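Local coordinates for 6-phosphogluconate dehydrogenase NAD-binding (Dyadobacter fermentans, PDB 4GBJ), which probably acts as an NAD(P)-dependent oxidoreductase of the 3-hydroxyisobutyrate dehydrogenase type, pairing a Rossmann-type nucleotide-binding domain with an all-helical dimerising domain, at residues Q203-Y206 with E207-S211; E76-S80 with M81-E85; Q250-D254 with V255-M259; I123-R126 with P127-R131; F179-A182 with C183-M187. All coordinates share one frame; numbering follows the deposited sequence.

Overall arrangement
All five contacts are local, made within a helix or at its end. Contacts 1 and 5 are buried i to i+4 pairings on helices 202-211 and 169-197, which follow each other in the chain; their centres lie about 17 Å apart, and both touch the second subunit. Contact 3 ends helix 238-254, is partly exposed, and meets contact 5 where M259 packs on F179. Contacts 2 and 4 belong to the nucleotide-binding part and start helices: S80 caps one through its side chain, R126 begins another through its carbonyl. Buried threonine and serine hydroxyls return to the backbone in contacts 1 and 5, whereas charged groups at contact 4 meet only loosely.

Contact 1 of 5, residues Q203-Y206 with E207-S211; sequences QSIY and EMLTS
Y206 and T210, one turn apart on helix 202-211 of the helical domain, show how an alpha-helix absorbs a buried hydroxyl. The T210 side chain crosses the tyrosine obliquely, with OG1 over one ring face, offset toward the rim and 3.6 Å from Y206 CE1. Its hydrogen bond goes to the backbone of the same residue: T210 OG1 donates to Y206 O at 2.8 Å from above the carbonyl plane, while T210 N reaches that oxygen from the opposite face, so two donors grip one acceptor. The threonine torsion explains the bond, since chi1 of 68° sets OG1 between the backbone N and the carbonyl carbon, within range of the preceding turn. The phenol hydroxyl of Y206 bonds to the carbonyl of Q220 on helix 217-228.

A second i to i+4 pair lies on a more exposed part of the helix. Q203 bends at chi2 and E207 extends beyond CG, which brings the amide and carboxylate together with their planes 87° apart. On the buried side, the I205 CG1 methylene meets the L209 CD1 methyl at a tight 3.5 Å; I205 also packs on F192 of helix 169-197 and on A176 of the second subunit. In the polar pair, Q203 NE2 donates almost straight, at 167°, to E207 OE2 over 2.9 Å; OE2 lies close to the Q203 amide plane, but is met on its anti side, well out of the carboxylate plane.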
loop_
_atom_site.group_PDB
_atom_site.type_symbol
_atom_site.label_atom_id
_atom_site.label_comp_id
_atom_site.label_asym_id
_atom_site.label_seq_id
_atom_site.Cartn_x
_atom_site.Cartn_y
_atom_site.Cartn_z
ATOM N N GLN B 203 -6.709 -8.460 -13.595
ATOM C CA GLN B 203 -6.793 -7.108 -14.130
ATOM C C GLN B 203 -8.029 -6.386 -13.575
ATOM O O GLN B 203 -7.930 -5.209 -13.258
ATOM C CB GLN B 203 -6.875 -7.153 -15.686
ATOM C CG GLN B 203 -6.828 -5.756 -16.360
ATOM C CD GLN B 203 -5.509 -5.023 -16.157
ATOM O OE1 GLN B 203 -4.466 -5.630 -15.890
ATOM N NE2 GLN B 203 -5.505 -3.705 -16.340
ATOM N N SER B 204 -9.183 -7.064 -13.479
ATOM C CA SER B 204 -10.427 -6.407 -13.000
ATOM C C SER B 204 -10.357 -6.031 -11.518
ATOM O O SER B 204 -10.796 -4.943 -11.155
ATOM C CB SER B 204 -11.661 -7.268 -13.285
ATOM O OG SER B 204 -11.700 -8.446 -12.496
ATOM N N ILE B 205 -9.846 -6.927 -10.657
ATOM C CA ILE B 205 -9.666 -6.595 -9.230
ATOM C C ILE B 205 -8.609 -5.468 -9.122
ATOM O O ILE B 205 -8.776 -4.547 -8.333
ATOM C CB ILE B 205 -9.341 -7.809 -8.293
ATOM C CG1 ILE B 205 -9.126 -7.322 -6.844
ATOM C CG2 ILE B 205 -8.093 -8.614 -8.744
ATOM C CD1 ILE B 205 -9.026 -8.437 -5.794
ATOM N N TYR B 206 -7.497 -5.562 -9.857
ATOM C CA TYR B 206 -6.469 -4.492 -9.900
ATOM C C TYR B 206 -7.074 -3.099 -10.272
ATOM O O TYR B 206 -6.870 -2.101 -9.583
ATOM C CB TYR B 206 -5.350 -4.856 -10.930
ATOM C CG TYR B 206 -4.560 -3.681 -11.439
ATOM C CD1 TYR B 206 -3.634 -3.054 -10.643
ATOM C CD2 TYR B 206 -4.805 -3.145 -12.709
ATOM C CE1 TYR B 206 -2.952 -1.911 -11.082
ATOM C CE2 TYR B 206 -4.112 -2.035 -13.173
ATOM C CZ TYR B 206 -3.230 -1.379 -12.332
ATOM O OH TYR B 206 -2.518 -0.290 -12.795
ATOM N N GLU B 207 -7.825 -3.056 -11.339
ATOM C CA GLU B 207 -8.410 -1.799 -11.801
ATOM C C GLU B 207 -9.355 -1.203 -10.767
ATOM O O GLU B 207 -9.292 -0.005 -10.520
ATOM C CB GLU B 207 -9.169 -1.981 -13.132
ATOM C CG GLU B 207 -8.217 -2.094 -14.293
ATOM C CD GLU B 207 -8.859 -2.468 -15.619
ATOM O OE1 GLU B 207 -10.092 -2.668 -15.668
ATOM O OE2 GLU B 207 -8.118 -2.550 -16.621
HETATM N N MSE B 208 -10.167 -2.040 -10.106
HETATM C CA MSE B 208 -11.120 -1.528 -9.138
HETATM C C MSE B 208 -10.431 -1.004 -7.923
HETATM O O MSE B 208 -10.667 0.141 -7.542
HETATM C CB MSE B 208 -12.136 -2.598 -8.757
HETATM C CG MSE B 208 -13.332 -2.069 -7.979
HETATM SE SE MSE B 208 -12.930 -1.979 -6.081
HETATM C CE MSE B 208 -14.159 -0.684 -5.617
ATOM N N LEU B 209 -9.575 -1.810 -7.324
ATOM C CA LEU B 209 -8.914 -1.432 -6.074
ATOM C C LEU B 209 -7.944 -0.254 -6.205
ATOM O O LEU B 209 -7.865 0.582 -5.276
ATOM C CB LEU B 209 -8.197 -2.663 -5.471
ATOM C CG LEU B 209 -9.172 -3.749 -4.890
ATOM C CD1 LEU B 209 -8.391 -4.973 -4.374
ATOM C CD2 LEU B 209 -10.027 -3.183 -3.797
ATOM N N THR B 210 -7.231 -0.156 -7.343
ATOM C CA THR B 210 -6.263 0.966 -7.525
ATOM C C THR B 210 -6.902 2.216 -8.134
ATOM O O THR B 210 -6.267 3.275 -8.195
ATOM C CB THR B 210 -5.076 0.534 -8.342
ATOM O OG1 THR B 210 -5.479 0.279 -9.687
ATOM C CG2 THR B 210 -4.383 -0.645 -7.756
ATOM N N SER B 211 -8.163 2.112 -8.558
ATOM C CA SER B 211 -8.889 3.262 -9.090
ATOM C C SER B 211 -9.330 4.173 -7.955
ATOM O O SER B 211 -9.483 5.367 -8.141
ATOM C CB SER B 211 -10.141 2.800 -9.837
ATOM O OG SER B 211 -11.160 3.790 -9.787
#

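Contact 2 of 5, residues E76-S80 with M81-E85; sequences EELFS and MELVE
S80 O accepts from V84 N in the first regular bond of helix 81-87, 3.1 Å long and nearly straight at 175°, just after an inverse gamma turn centred on F79 has closed helix 72-78 with a weak bond from S80 N to L78 O. S80 is the N-cap of the second helix, and its side chain adds a capping bond, although a weak one: L83 N lies 3.4 Å from S80 OG. With chi1 at 63°, the hydroxyl sits between the backbone N and the carbonyl carbon of its own residue, turned toward the amide of L83. The aliphatic part of E82 lies alongside it, CG 3.4 Å from S80 OG.

Apolar side chains also meet across the turn. L83 sends CD2 obliquely against the F79 ring, 3.7 Å from CE1, and its other methyl, CD1, comes 3.6 Å from L78 O. V84 CG2 lies near the plane of the same ring, at its edge, 4.2 Å from F79 CD1. Beyond the two segments, F79 stacks on H93 and touches H111 of helix 101-113. The chemistry is therefore divided: a weak serine cap serves one amide at the helix start, while F79, L83 and V84 pack across the turn between helices 72-78 and 81-87, with F79 also touching L11 of strand 8-11 in the Rossmann-type sheet.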
loop_
_atom_site.group_PDB
_atom_site.type_symbol
_atom_site.label_atom_id
_atom_site.label_comp_id
_atom_site.label_asym_id
_atom_site.label_seq_id
_atom_site.Cartn_x
_atom_site.Cartn_y
_atom_site.Cartn_z
ATOM N N GLU B 76 32.155 1.651 0.316
ATOM C CA GLU B 76 33.306 1.460 1.210
ATOM C C GLU B 76 34.618 1.310 0.440
ATOM O O GLU B 76 35.638 1.804 0.900
ATOM C CB GLU B 76 33.109 0.239 2.088
ATOM C CG GLU B 76 32.021 0.425 3.127
ATOM C CD GLU B 76 31.677 -0.868 3.856
ATOM O OE1 GLU B 76 32.518 -1.797 3.850
ATOM O OE2 GLU B 76 30.561 -0.966 4.410
ATOM N N GLU B 77 34.588 0.621 -0.723
ATOM C CA GLU B 77 35.792 0.403 -1.562
ATOM C C GLU B 77 36.288 1.732 -2.112
ATOM O O GLU B 77 37.484 1.957 -2.246
ATOM C CB GLU B 77 35.463 -0.568 -2.723
ATOM C CG GLU B 77 36.404 -0.565 -3.934
ATOM C CD GLU B 77 35.969 -1.492 -5.058
ATOM O OE1 GLU B 77 34.754 -1.779 -5.165
ATOM O OE2 GLU B 77 36.841 -1.891 -5.864
ATOM N N LEU B 78 35.363 2.591 -2.491
ATOM C CA LEU B 78 35.721 3.862 -3.069
ATOM C C LEU B 78 36.109 4.879 -2.008
ATOM O O LEU B 78 37.092 5.580 -2.177
ATOM C CB LEU B 78 34.536 4.381 -3.873
ATOM C CG LEU B 78 34.821 5.589 -4.728
ATOM C CD1 LEU B 78 35.972 5.300 -5.686
ATOM C CD2 LEU B 78 33.582 6.009 -5.474
ATOM N N PHE B 79 35.343 4.981 -0.932
ATOM C CA PHE B 79 35.606 5.957 0.100
ATOM C C PHE B 79 36.628 5.453 1.144
ATOM O O PHE B 79 36.358 5.350 2.353
ATOM C CB PHE B 79 34.286 6.433 0.732
ATOM C CG PHE B 79 33.644 7.406 -0.229
ATOM C CD1 PHE B 79 33.954 8.750 -0.180
ATOM C CD2 PHE B 79 32.909 6.953 -1.317
ATOM C CE1 PHE B 79 33.464 9.633 -1.143
ATOM C CE2 PHE B 79 32.439 7.849 -2.299
ATOM C CZ PHE B 79 32.755 9.170 -2.217
ATOM N N SER B 80 37.842 5.222 0.655
ATOM C CA SER B 80 38.967 4.795 1.473
ATOM C C SER B 80 39.412 5.961 2.322
ATOM O O SER B 80 39.070 7.099 2.012
ATOM C CB SER B 80 40.110 4.349 0.569
ATOM O OG SER B 80 40.547 5.457 -0.212
HETATM N N MSE B 81 40.230 5.709 3.341
HETATM C CA MSE B 81 40.774 6.782 4.185
HETATM C C MSE B 81 41.541 7.859 3.387
HETATM O O MSE B 81 41.456 9.032 3.736
HETATM C CB MSE B 81 41.737 6.190 5.233
HETATM C CG MSE B 81 41.031 5.514 6.394
HETATM SE SE MSE B 81 42.417 5.213 7.825
HETATM C CE MSE B 81 43.738 4.311 6.911
ATOM N N GLU B 82 42.304 7.453 2.352
ATOM C CA GLU B 82 43.125 8.362 1.558
ATOM C C GLU B 82 42.262 9.246 0.651
ATOM O O GLU B 82 42.592 10.412 0.479
ATOM C CB GLU B 82 44.208 7.617 0.750
ATOM C CG GLU B 82 43.693 6.821 -0.437
ATOM C CD GLU B 82 44.550 5.615 -0.788
ATOM O OE1 GLU B 82 44.055 4.471 -0.650
ATOM O OE2 GLU B 82 45.733 5.814 -1.151
ATOM N N LEU B 83 41.127 8.751 0.158
ATOM C CA LEU B 83 40.242 9.558 -0.651
ATOM C C LEU B 83 39.498 10.576 0.237
ATOM O O LEU B 83 39.470 11.765 -0.096
ATOM C CB LEU B 83 39.268 8.698 -1.454
ATOM C CG LEU B 83 38.381 9.515 -2.421
ATOM C CD1 LEU B 83 38.052 8.716 -3.678
ATOM C CD2 LEU B 83 37.064 9.934 -1.771
ATOM N N VAL B 84 38.967 10.128 1.381
ATOM C CA VAL B 84 38.258 10.985 2.351
ATOM C C VAL B 84 39.238 12.070 2.908
ATOM O O VAL B 84 38.867 13.223 3.154
ATOM C CB VAL B 84 37.664 10.112 3.503
ATOM C CG1 VAL B 84 36.990 10.961 4.570
ATOM C CG2 VAL B 84 36.673 9.075 2.971
ATOM N N GLU B 85 40.458 11.686 3.131
ATOM C CA GLU B 85 41.480 12.623 3.587
ATOM C C GLU B 85 41.720 13.717 2.536
ATOM O O GLU B 85 41.882 14.887 2.910
ATOM C CB GLU B 85 42.775 11.894 3.885
ATOM C CG GLU B 85 43.874 12.873 4.248
ATOM C CD GLU B 85 45.143 12.281 4.826
ATOM O OE1 GLU B 85 45.493 11.125 4.494
ATOM O OE2 GLU B 85 45.820 13.016 5.574
#

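Contact 3 of 5, residues Q250-D254 with V255-M259; sequences QTASD and VNAPM
M259 folds back on A252, and its chain can be followed outward from CB. With chi1 at -56°, CG lies anti to the carbonyl carbon of its own residue and presses on A252 CB at 3.4 Å, tighter than usual for two carbons. A bend at chi2 keeps SE, in this selenomethionine, by the same methyl at 4.0 Å from A252 CB. A further bend at chi3 carries CE to the ring of F179 on helix 169-197, while E190 of the second subunit packs on the side chain too.

What turns the chain back is a Schellman motif that ends helix 238-254. N256, with positive phi, is its C-prime residue: A257 N donates to A252 O at 3.0 Å, and N256 N to S253 O at 2.9 Å. A252 O is gripped twice, because V255 N approaches it from the opposite face to A257 N. A water donates to both S253 O and N256 OD1, tying the asparagine side chain to the helix end. K197 of the second subunit donates to V255 O. Along the last helical turn, Q250 NE2 meets D254 OD1 on the syn side of the carboxylate, 3.0 Å away.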
loop_
_atom_site.group_PDB
_atom_site.type_symbol
_atom_site.label_atom_id
_atom_site.label_comp_id
_atom_site.label_asym_id
_atom_site.label_seq_id
_atom_site.Cartn_x
_atom_site.Cartn_y
_atom_site.Cartn_z
ATOM N N GLN B 250 18.446 -6.466 8.870
ATOM C CA GLN B 250 19.609 -6.209 9.735
ATOM C C GLN B 250 19.407 -4.953 10.536
ATOM O O GLN B 250 19.757 -4.906 11.712
ATOM C CB GLN B 250 20.896 -6.087 8.915
ATOM C CG GLN B 250 22.179 -6.015 9.764
ATOM C CD GLN B 250 22.380 -7.301 10.578
ATOM O OE1 GLN B 250 22.397 -8.396 10.000
ATOM N NE2 GLN B 250 22.523 -7.232 11.941
ATOM N N THR B 251 18.948 -3.888 9.861
ATOM C CA THR B 251 18.722 -2.593 10.487
ATOM C C THR B 251 17.696 -2.733 11.624
ATOM O O THR B 251 17.911 -2.206 12.718
ATOM C CB THR B 251 18.278 -1.581 9.414
ATOM O OG1 THR B 251 19.367 -1.419 8.521
ATOM C CG2 THR B 251 17.880 -0.246 9.985
ATOM N N ALA B 252 16.593 -3.433 11.371
ATOM C CA ALA B 252 15.552 -3.584 12.386
ATOM C C ALA B 252 16.076 -4.452 13.553
ATOM O O ALA B 252 15.900 -4.099 14.715
ATOM C CB ALA B 252 14.271 -4.166 11.756
ATOM N N SER B 253 16.753 -5.560 13.245
ATOM C CA SER B 253 17.309 -6.436 14.285
ATOM C C SER B 253 18.249 -5.686 15.250
ATOM O O SER B 253 18.160 -5.853 16.465
ATOM C CB SER B 253 18.093 -7.566 13.646
ATOM O OG SER B 253 18.497 -8.448 14.667
ATOM N N ASP B 254 19.087 -4.803 14.706
ATOM C CA ASP B 254 20.052 -4.022 15.471
ATOM C C ASP B 254 19.401 -3.076 16.464
ATOM O O ASP B 254 20.045 -2.710 17.427
ATOM C CB ASP B 254 20.965 -3.261 14.530
ATOM C CG ASP B 254 21.993 -4.165 13.841
ATOM O OD1 ASP B 254 22.084 -5.376 14.213
ATOM O OD2 ASP B 254 22.615 -3.715 12.863
ATOM N N VAL B 255 18.118 -2.712 16.277
ATOM C CA VAL B 255 17.396 -1.868 17.267
ATOM C C VAL B 255 16.254 -2.740 17.916
ATOM O O VAL B 255 15.278 -2.212 18.481
ATOM C CB VAL B 255 16.884 -0.564 16.629
ATOM C CG1 VAL B 255 18.057 0.268 16.154
ATOM C CG2 VAL B 255 15.878 -0.815 15.491
ATOM N N ASN B 256 16.446 -4.079 17.897
ATOM C CA ASN B 256 15.511 -5.040 18.489
ATOM C C ASN B 256 14.066 -4.843 18.045
ATOM O O ASN B 256 13.144 -4.767 18.873
ATOM C CB ASN B 256 15.600 -4.990 20.032
ATOM C CG ASN B 256 16.973 -5.279 20.510
ATOM O OD1 ASN B 256 17.688 -6.090 19.921
ATOM N ND2 ASN B 256 17.328 -4.711 21.609
ATOM N N ALA B 257 13.866 -4.781 16.742
ATOM C CA ALA B 257 12.539 -4.659 16.152
ATOM C C ALA B 257 12.252 -5.780 15.140
ATOM O O ALA B 257 12.802 -5.824 14.052
ATOM C CB ALA B 257 12.369 -3.276 15.487
ATOM N N PRO B 258 11.352 -6.713 15.468
ATOM C CA PRO B 258 10.960 -7.702 14.479
ATOM C C PRO B 258 10.218 -7.051 13.296
ATOM O O PRO B 258 9.594 -6.012 13.448
ATOM C CB PRO B 258 10.051 -8.629 15.292
ATOM C CG PRO B 258 10.500 -8.450 16.678
ATOM C CD PRO B 258 10.734 -6.999 16.768
HETATM N N MSE B 259 10.267 -7.674 12.121
HETATM C CA MSE B 259 9.575 -7.210 10.921
HETATM C C MSE B 259 8.904 -8.406 10.241
HETATM O O MSE B 259 9.404 -8.848 9.219
HETATM C CB MSE B 259 10.566 -6.543 9.912
HETATM C CG MSE B 259 11.396 -5.391 10.421
HETATM SE SE MSE B 259 10.441 -3.781 10.745
HETATM C CE MSE B 259 10.628 -3.184 8.946
HETATM O O HOH W 1 18.045 -8.028 18.135
#

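Contact 4 of 5, residues I123-R126 with P127-R131; sequences IFAR and PEAVR
A125 and V130 form the compact side of this strand-to-helix junction, where strand 117-124 gives way to the short helix 127-131 in the nucleotide-binding domain. V130 CG2 sits 3.7 Å from A125 CB, and in one of the two conformers of I123 the same methyl also meets the isoleucine CD1. A129 CB completes the group from the preceding residue of the helix, 4.0 Å from A125 CB. The patch continues into helix 17-26, whose I20 touches V130; that helix follows what is probably the glycine-rich turn of the Rossmann fold.

R126, at the N-cap position, accepts from the helix through its carbonyl. This oxygen receives V130 N at 3.3 Å, nearly along the C=O axis, and a weaker bond from A129 N.

The charged side is looser. The R126 chain bends at chi3 and leads away from the helix, while E128 folds back at chi2 (89°), placing OE2 at the edge of the guanidinium. The separation of R126 NE and E128 OE2 is still 4.0 Å, a long salt bridge, and the guanidinium and carboxylate planes are 38° apart. R126 NH2 also makes a weak hydrogen bond to N221. The chemistry thus implies that the close contacts are the methyl packing and the two amides on one carbonyl, whereas the distant charge pair would add a modest, largely electrostatic pull.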
loop_
_atom_site.group_PDB
_atom_site.type_symbol
_atom_site.label_atom_id
_atom_site.label_comp_id
_atom_site.label_asym_id
_atom_site.label_seq_id
_atom_site.Cartn_x
_atom_site.Cartn_y
_atom_site.Cartn_z
ATOM N N ILE B 123 17.868 8.563 -2.623
ATOM C CA ILE B 123 16.888 9.120 -3.560
ATOM C C ILE B 123 15.715 8.161 -3.754
ATOM O O ILE B 123 15.891 6.944 -3.897
ATOM C CB ILE B 123 17.561 9.523 -4.916
ATOM C CG1 ILE B 123 16.578 10.301 -5.833
ATOM C CG2 ILE B 123 18.168 8.327 -5.657
ATOM C CD1 ILE B 123 17.266 10.983 -7.025
ATOM N N PHE B 124 14.508 8.753 -3.816
ATOM C CA PHE B 124 13.253 8.061 -4.030
ATOM C C PHE B 124 12.833 8.474 -5.403
ATOM O O PHE B 124 12.122 9.466 -5.571
ATOM C CB PHE B 124 12.214 8.454 -2.959
ATOM C CG PHE B 124 12.637 8.152 -1.534
ATOM C CD1 PHE B 124 11.977 7.187 -0.790
ATOM C CD2 PHE B 124 13.744 8.781 -0.966
ATOM C CE1 PHE B 124 12.328 6.946 0.531
ATOM C CE2 PHE B 124 14.165 8.470 0.320
ATOM C CZ PHE B 124 13.415 7.607 1.087
ATOM N N ALA B 125 13.392 7.805 -6.405
ATOM C CA ALA B 125 13.107 8.146 -7.804
ATOM C C ALA B 125 13.613 7.097 -8.747
ATOM O O ALA B 125 14.788 6.771 -8.705
ATOM C CB ALA B 125 13.784 9.482 -8.170
ATOM N N ARG B 126 12.777 6.641 -9.651
ATOM C CA ARG B 126 13.217 5.797 -10.754
ATOM C C ARG B 126 13.823 6.763 -11.815
ATOM O O ARG B 126 13.479 7.950 -11.808
ATOM C CB ARG B 126 12.047 4.973 -11.307
ATOM C CG ARG B 126 11.475 4.010 -10.264
ATOM C CD ARG B 126 10.577 2.934 -10.865
ATOM N NE ARG B 126 9.271 3.461 -11.274
ATOM C CZ ARG B 126 8.243 3.706 -10.460
ATOM N NH1 ARG B 126 8.349 3.488 -9.153
ATOM N NH2 ARG B 126 7.106 4.183 -10.946
ATOM N N PRO B 127 14.708 6.305 -12.725
ATOM C CA PRO B 127 15.327 7.230 -13.712
ATOM C C PRO B 127 14.389 8.210 -14.429
ATOM O O PRO B 127 14.773 9.361 -14.655
ATOM C CB PRO B 127 15.952 6.279 -14.723
ATOM C CG PRO B 127 16.349 5.106 -13.893
ATOM C CD PRO B 127 15.268 4.946 -12.845
ATOM N N GLU B 128 13.151 7.784 -14.724
ATOM C CA GLU B 128 12.181 8.648 -15.397
ATOM C C GLU B 128 11.771 9.801 -14.476
ATOM O O GLU B 128 11.641 10.943 -14.936
ATOM C CB GLU B 128 10.920 7.884 -15.846
ATOM C CG GLU B 128 11.153 6.491 -16.422
ATOM C CD GLU B 128 11.158 5.357 -15.406
ATOM O OE1 GLU B 128 12.254 4.797 -15.177
ATOM O OE2 GLU B 128 10.098 5.078 -14.792
ATOM N N ALA B 129 11.570 9.498 -13.176
ATOM C CA ALA B 129 11.161 10.489 -12.177
ATOM C C ALA B 129 12.225 11.553 -11.982
ATOM O O ALA B 129 11.871 12.668 -11.590
ATOM C CB ALA B 129 10.839 9.817 -10.835
ATOM N N VAL B 130 13.528 11.209 -12.232
ATOM C CA VAL B 130 14.664 12.135 -12.126
ATOM C C VAL B 130 14.625 13.109 -13.285
ATOM O O VAL B 130 14.805 14.310 -13.077
ATOM C CB VAL B 130 16.036 11.424 -12.073
ATOM C CG1 VAL B 130 17.179 12.445 -12.108
ATOM C CG2 VAL B 130 16.148 10.526 -10.838
ATOM N N ARG B 131 14.429 12.594 -14.514
ATOM C CA ARG B 131 14.362 13.444 -15.703
ATOM C C ARG B 131 13.180 14.379 -15.575
ATOM O O ARG B 131 13.325 15.565 -15.866
ATOM C CB ARG B 131 14.301 12.608 -16.993
ATOM C CG ARG B 131 15.609 11.868 -17.273
ATOM C CD ARG B 131 15.709 11.245 -18.661
ATOM N NE ARG B 131 17.018 10.596 -18.851
ATOM C CZ ARG B 131 17.354 9.373 -18.428
ATOM N NH1 ARG B 131 16.466 8.608 -17.794
ATOM N NH2 ARG B 131 18.577 8.903 -18.644
#

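Contact 5 of 5, residues F179-A182 with C183-M187; sequences FMIA and CSLEM
C183 and F179 make a sulfur-aromatic contact one helical turn apart. SG lies over one face of the phenylalanine ring, 3.8 Å from its centroid and 27° off the ring normal, displaced toward the rim so that CE1 of F179 is the closest ring atom at 3.4 Å. Two torsions create the overlap: F179 carries CG anti to its amide nitrogen (chi1 155°), which puts CG beside the carbonyl carbon and lets the ring reach C183, and C183 places SG beside its own backbone N.

Hydrogen bonds form the second group. The regular i to i+4 series includes C183 N to F179 O at 2.9 Å and L185 N to I181 O at 3.0 Å. S184 adds a side-chain bond: its OG donates to M180 O at 2.7 Å, while S184 N reaches that carbonyl from the opposite face. The buried hydroxyl is thus satisfied within its own helix.

Apolar contacts are lighter, with I181 CG2 and L185 CD1 4.5 Å apart; the two residues face helix 217-228, I181 touching I218 and L185 touching V226. Outside the pair, E186 forms a salt bridge with R268. Every touching residue is buried, and F179 and M180 also pack against E190 and M187 of the second subunit, an arrangement that suits the long central helix 169-197 of the dimerising all-helical domain in this dehydrogenase family.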
loop_
_atom_site.group_PDB
_atom_site.type_symbol
_atom_site.label_atom_id
_atom_site.label_comp_id
_atom_site.label_asym_id
_atom_site.label_seq_id
_atom_site.Cartn_x
_atom_site.Cartn_y
_atom_site.Cartn_z
ATOM N N PHE B 179 10.768 -1.302 1.720
ATOM C CA PHE B 179 10.051 -2.354 2.452
ATOM C C PHE B 179 8.560 -2.235 2.192
ATOM O O PHE B 179 7.926 -3.238 1.920
ATOM C CB PHE B 179 10.366 -2.301 3.958
ATOM C CG PHE B 179 9.322 -2.881 4.868
ATOM C CD1 PHE B 179 9.169 -4.258 4.994
ATOM C CD2 PHE B 179 8.477 -2.052 5.595
ATOM C CE1 PHE B 179 8.228 -4.777 5.862
ATOM C CE2 PHE B 179 7.500 -2.579 6.422
ATOM C CZ PHE B 179 7.385 -3.927 6.565
HETATM N N MSE B 180 8.013 -1.018 2.210
HETATM C CA MSE B 180 6.576 -0.823 1.994
HETATM C C MSE B 180 6.220 -1.097 0.545
HETATM O O MSE B 180 5.154 -1.636 0.279
HETATM C CB MSE B 180 6.109 0.553 2.394
HETATM C CG MSE B 180 6.040 0.676 3.885
HETATM SE SE MSE B 180 5.463 2.393 4.607
HETATM C CE MSE B 180 3.696 2.541 3.852
ATOM N N ILE B 181 7.143 -0.811 -0.390
ATOM C CA ILE B 181 6.887 -1.127 -1.799
ATOM C C ILE B 181 6.776 -2.648 -1.952
ATOM O O ILE B 181 5.840 -3.124 -2.581
ATOM C CB ILE B 181 7.913 -0.531 -2.739
ATOM C CG1 ILE B 181 7.825 1.019 -2.748
ATOM C CG2 ILE B 181 7.714 -1.113 -4.197
ATOM C CD1 ILE B 181 9.100 1.684 -3.391
ATOM N N ALA B 182 7.708 -3.396 -1.343
ATOM C CA ALA B 182 7.765 -4.866 -1.378
ATOM C C ALA B 182 6.519 -5.465 -0.723
ATOM O O ALA B 182 5.962 -6.444 -1.261
ATOM C CB ALA B 182 9.028 -5.380 -0.699
ATOM N N CYS B 183 6.054 -4.886 0.392
ATOM C CA CYS B 183 4.789 -5.319 1.017
ATOM C C CYS B 183 3.601 -5.097 0.084
ATOM O O CYS B 183 2.685 -5.901 0.068
ATOM C CB CYS B 183 4.549 -4.600 2.335
ATOM S SG CYS B 183 5.678 -5.061 3.645
ATOM N N SER B 184 3.601 -4.004 -0.654
ATOM C CA SER B 184 2.506 -3.681 -1.596
ATOM C C SER B 184 2.458 -4.711 -2.673
ATOM O O SER B 184 1.388 -5.177 -3.031
ATOM C CB SER B 184 2.693 -2.269 -2.157
ATOM O OG SER B 184 2.756 -1.388 -1.044
ATOM N N LEU B 185 3.628 -5.097 -3.191
ATOM C CA LEU B 185 3.703 -6.162 -4.181
ATOM C C LEU B 185 3.167 -7.493 -3.646
ATOM O O LEU B 185 2.428 -8.192 -4.328
ATOM C CB LEU B 185 5.142 -6.383 -4.613
ATOM C CG LEU B 185 5.683 -5.339 -5.628
ATOM C CD1 LEU B 185 7.234 -5.337 -5.595
ATOM C CD2 LEU B 185 5.175 -5.635 -7.015
ATOM N N GLU B 186 3.572 -7.846 -2.429
ATOM C CA GLU B 186 3.152 -9.091 -1.828
ATOM C C GLU B 186 1.633 -9.108 -1.551
ATOM O O GLU B 186 0.993 -10.108 -1.844
ATOM C CB GLU B 186 3.959 -9.368 -0.541
ATOM C CG GLU B 186 3.423 -10.529 0.259
ATOM C CD GLU B 186 3.515 -11.871 -0.410
ATOM O OE1 GLU B 186 2.812 -12.792 0.052
ATOM O OE2 GLU B 186 4.405 -12.053 -1.273
HETATM N N MSE B 187 1.059 -8.063 -0.964
HETATM C CA MSE B 187 -0.368 -8.104 -0.635
HETATM C C MSE B 187 -1.210 -8.167 -1.935
HETATM O O MSE B 187 -2.242 -8.814 -1.952
HETATM C CB MSE B 187 -0.794 -6.928 0.253
HETATM C CG MSE B 187 -0.779 -5.530 -0.471
HETATM SE SE MSE B 187 -1.308 -4.099 0.734
HETATM C CE MSE B 187 0.301 -3.741 1.685
#